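Local coordinates for nucleoporin NUP116 (Candida glabrata, PDB 3NF5), which is probably a structural constituent of the nuclear pore complex, represented here by its C-terminal domain, and probably takes part in protein and mRNA transport, at residues E50-V55 / R96-C101. Residues are numbered along the deposited sequence; the frame is centred on the assembly and turned at random.
Sequences EFLDPV and RARISC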
loop_
_atom_site.group_PDB
_atom_site.type_symbol
_atom_site.label_atom_id
_atom_site.label_comp_id
_atom_site.label_asym_id
_atom_site.label_seq_id
_atom_site.Cartn_x
_atom_site.Cartn_y
_atom_site.Cartn_z
ATOM N N GLU A 50 -2.304 -6.053 -0.312
ATOM C CA GLU A 50 -2.467 -7.518 -0.648
ATOM C C GLU A 50 -3.975 -7.655 -0.966
ATOM O O GLU A 50 -4.799 -7.582 -0.092
ATOM C CB GLU A 50 -2.017 -8.407 0.506
ATOM C CG GLU A 50 -0.500 -8.304 0.743
ATOM C CD GLU A 50 -0.053 -8.738 2.116
ATOM O OE1 GLU A 50 1.120 -9.188 2.253
ATOM O OE2 GLU A 50 -0.828 -8.593 3.070
ATOM N N PHE A 51 -4.296 -7.739 -2.244
ATOM C CA PHE A 51 -5.661 -7.872 -2.697
ATOM C C PHE A 51 -6.161 -9.280 -2.372
ATOM O O PHE A 51 -5.490 -10.266 -2.645
ATOM C CB PHE A 51 -5.765 -7.574 -4.182
ATOM C CG PHE A 51 -5.498 -6.165 -4.496
ATOM C CD1 PHE A 51 -4.213 -5.752 -4.787
ATOM C CD2 PHE A 51 -6.495 -5.240 -4.375
ATOM C CE1 PHE A 51 -3.951 -4.424 -5.019
ATOM C CE2 PHE A 51 -6.256 -3.916 -4.571
ATOM C CZ PHE A 51 -4.964 -3.497 -4.905
ATOM N N LEU A 52 -7.309 -9.347 -1.747
ATOM C CA LEU A 52 -7.807 -10.601 -1.200
ATOM C C LEU A 52 -8.842 -11.224 -2.122
ATOM O O LEU A 52 -9.116 -12.387 -1.998
ATOM C CB LEU A 52 -8.353 -10.377 0.171
ATOM C CG LEU A 52 -7.319 -9.873 1.145
ATOM C CD1 LEU A 52 -8.006 -9.536 2.474
ATOM C CD2 LEU A 52 -6.236 -10.885 1.360
ATOM N N ASP A 53 -9.405 -10.462 -3.055
ATOM C CA ASP A 53 -10.134 -11.065 -4.158
ATOM C C ASP A 53 -9.355 -10.993 -5.450
ATOM O O ASP A 53 -8.479 -10.123 -5.576
ATOM C CB ASP A 53 -11.421 -10.324 -4.333
ATOM C CG ASP A 53 -12.414 -10.556 -3.164
ATOM O OD1 ASP A 53 -12.434 -11.658 -2.535
ATOM O OD2 ASP A 53 -13.127 -9.568 -2.879
ATOM N N PRO A 54 -9.746 -11.794 -6.472
ATOM C CA PRO A 54 -9.236 -11.542 -7.836
ATOM C C PRO A 54 -9.356 -10.083 -8.312
ATOM O O PRO A 54 -10.384 -9.440 -8.128
ATOM C CB PRO A 54 -10.097 -12.444 -8.711
ATOM C CG PRO A 54 -10.658 -13.491 -7.791
ATOM C CD PRO A 54 -10.818 -12.816 -6.464
ATOM N N VAL A 55 -8.312 -9.590 -8.975
ATOM C CA VAL A 55 -8.286 -8.260 -9.543
ATOM C C VAL A 55 -8.327 -8.314 -11.096
ATOM O O VAL A 55 -7.670 -9.158 -11.703
ATOM C CB VAL A 55 -7.041 -7.546 -8.950
ATOM C CG1 VAL A 55 -6.714 -6.437 -9.656
ATOM C CG2 VAL A 55 -7.381 -7.175 -7.477
ATOM N N ARG A 96 -11.566 -6.254 -2.321
ATOM C CA ARG A 96 -11.187 -6.451 -0.937
ATOM C C ARG A 96 -9.651 -6.587 -0.835
ATOM O O ARG A 96 -9.048 -7.234 -1.673
ATOM C CB ARG A 96 -11.913 -7.662 -0.398
ATOM C CG ARG A 96 -11.911 -7.819 1.093
ATOM C CD ARG A 96 -12.915 -8.862 1.506
ATOM N NE ARG A 96 -12.736 -10.059 0.672
ATOM C CZ ARG A 96 -12.059 -11.167 1.015
ATOM N NH1 ARG A 96 -11.508 -11.304 2.218
ATOM N NH2 ARG A 96 -11.949 -12.166 0.139
ATOM N N ALA A 97 -9.064 -6.010 0.208
ATOM C CA ALA A 97 -7.597 -5.918 0.305
ATOM C C ALA A 97 -7.184 -5.788 1.775
ATOM O O ALA A 97 -7.979 -5.401 2.608
ATOM C CB ALA A 97 -7.042 -4.752 -0.548
ATOM N N ARG A 98 -5.960 -6.168 2.077
ATOM C CA ARG A 98 -5.390 -5.996 3.393
ATOM C C ARG A 98 -4.230 -5.080 3.107
ATOM O O ARG A 98 -3.353 -5.360 2.182
ATOM C CB ARG A 98 -4.900 -7.308 3.982
ATOM C CG ARG A 98 -4.092 -7.171 5.251
ATOM C CD ARG A 98 -3.766 -8.515 5.949
ATOM N NE ARG A 98 -4.949 -9.204 6.492
ATOM C CZ ARG A 98 -5.465 -10.336 6.029
ATOM N NH1 ARG A 98 -4.940 -10.988 4.973
ATOM N NH2 ARG A 98 -6.544 -10.817 6.629
ATOM N N ILE A 99 -4.209 -4.020 3.908
ATOM C CA ILE A 99 -3.147 -2.989 3.824
ATOM C C ILE A 99 -2.272 -2.961 5.087
ATOM O O ILE A 99 -2.779 -3.022 6.217
ATOM C CB ILE A 99 -3.803 -1.643 3.532
ATOM C CG1 ILE A 99 -4.594 -1.752 2.193
ATOM C CG2 ILE A 99 -2.672 -0.504 3.475
ATOM C CD1 ILE A 99 -5.380 -0.581 1.746
ATOM N N SER A 100 -0.955 -2.954 4.906
ATOM C CA SER A 100 -0.023 -2.834 6.025
ATOM C C SER A 100 0.796 -1.522 5.828
ATOM O O SER A 100 1.270 -1.276 4.748
ATOM C CB SER A 100 0.934 -4.036 6.090
ATOM O OG SER A 100 0.245 -5.304 6.156
ATOM N N CYS A 101 0.882 -0.709 6.870
ATOM C CA CYS A 101 1.677 0.561 6.901
ATOM C C CYS A 101 2.761 0.450 7.999
ATOM O O CYS A 101 2.490 -0.006 9.128
ATOM C CB CYS A 101 0.766 1.706 7.199
ATOM S SG CYS A 101 -0.492 2.023 5.990
HETATM O O HOH W 1 -0.930 -6.010 3.642
HETATM O O HOH W 2 -2.317 -10.938 3.620
#
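Both arginines run with CG anti to the backbone N (chi1 -165° in Arg96, 170° in Arg98) and bend at chi3, so each guanidinium turns back over Leu52. Offset toward the rim, Leu52 CB lies 3.8 Å above the Arg96 guanidinium plane and Leu52 CD1 4.1 Å above that of Arg98. Asp53 meets Arg96 at the guanidinium edge: NH2 donates to OD1 at 2.8 Å in a salt bridge, from above the carboxylate plane. Glu50 OE2 and Arg98 NH1, 5.1 Å apart, are bridged by one water, while a second joins OE2 to Ser100 OG; Glu50 OE1 pairs directly with Lys48, and Arg98 NE with Glu139. Glu50 N to Arg98 O and Arg98 N to Glu50 O are both 2.8 Å, the hydrogen-bonded antiparallel pair. Just past the strand ends, Leu52 N donates to Arg96 O at 2.7 Å, 33° out of the carbonyl plane. On the buried face Phe51 CD2 touches Ala97 CB at 3.9 Å; Ala97 also meets Ile49 and Val152, and Phe51 Leu93 and Val95. Alternating apolar and solvated polar faces characterise amphipathic antiparallel strands, here 47-51 and 97-101, the middle two of six in this Nup98-96 autopeptidase S59-family domain.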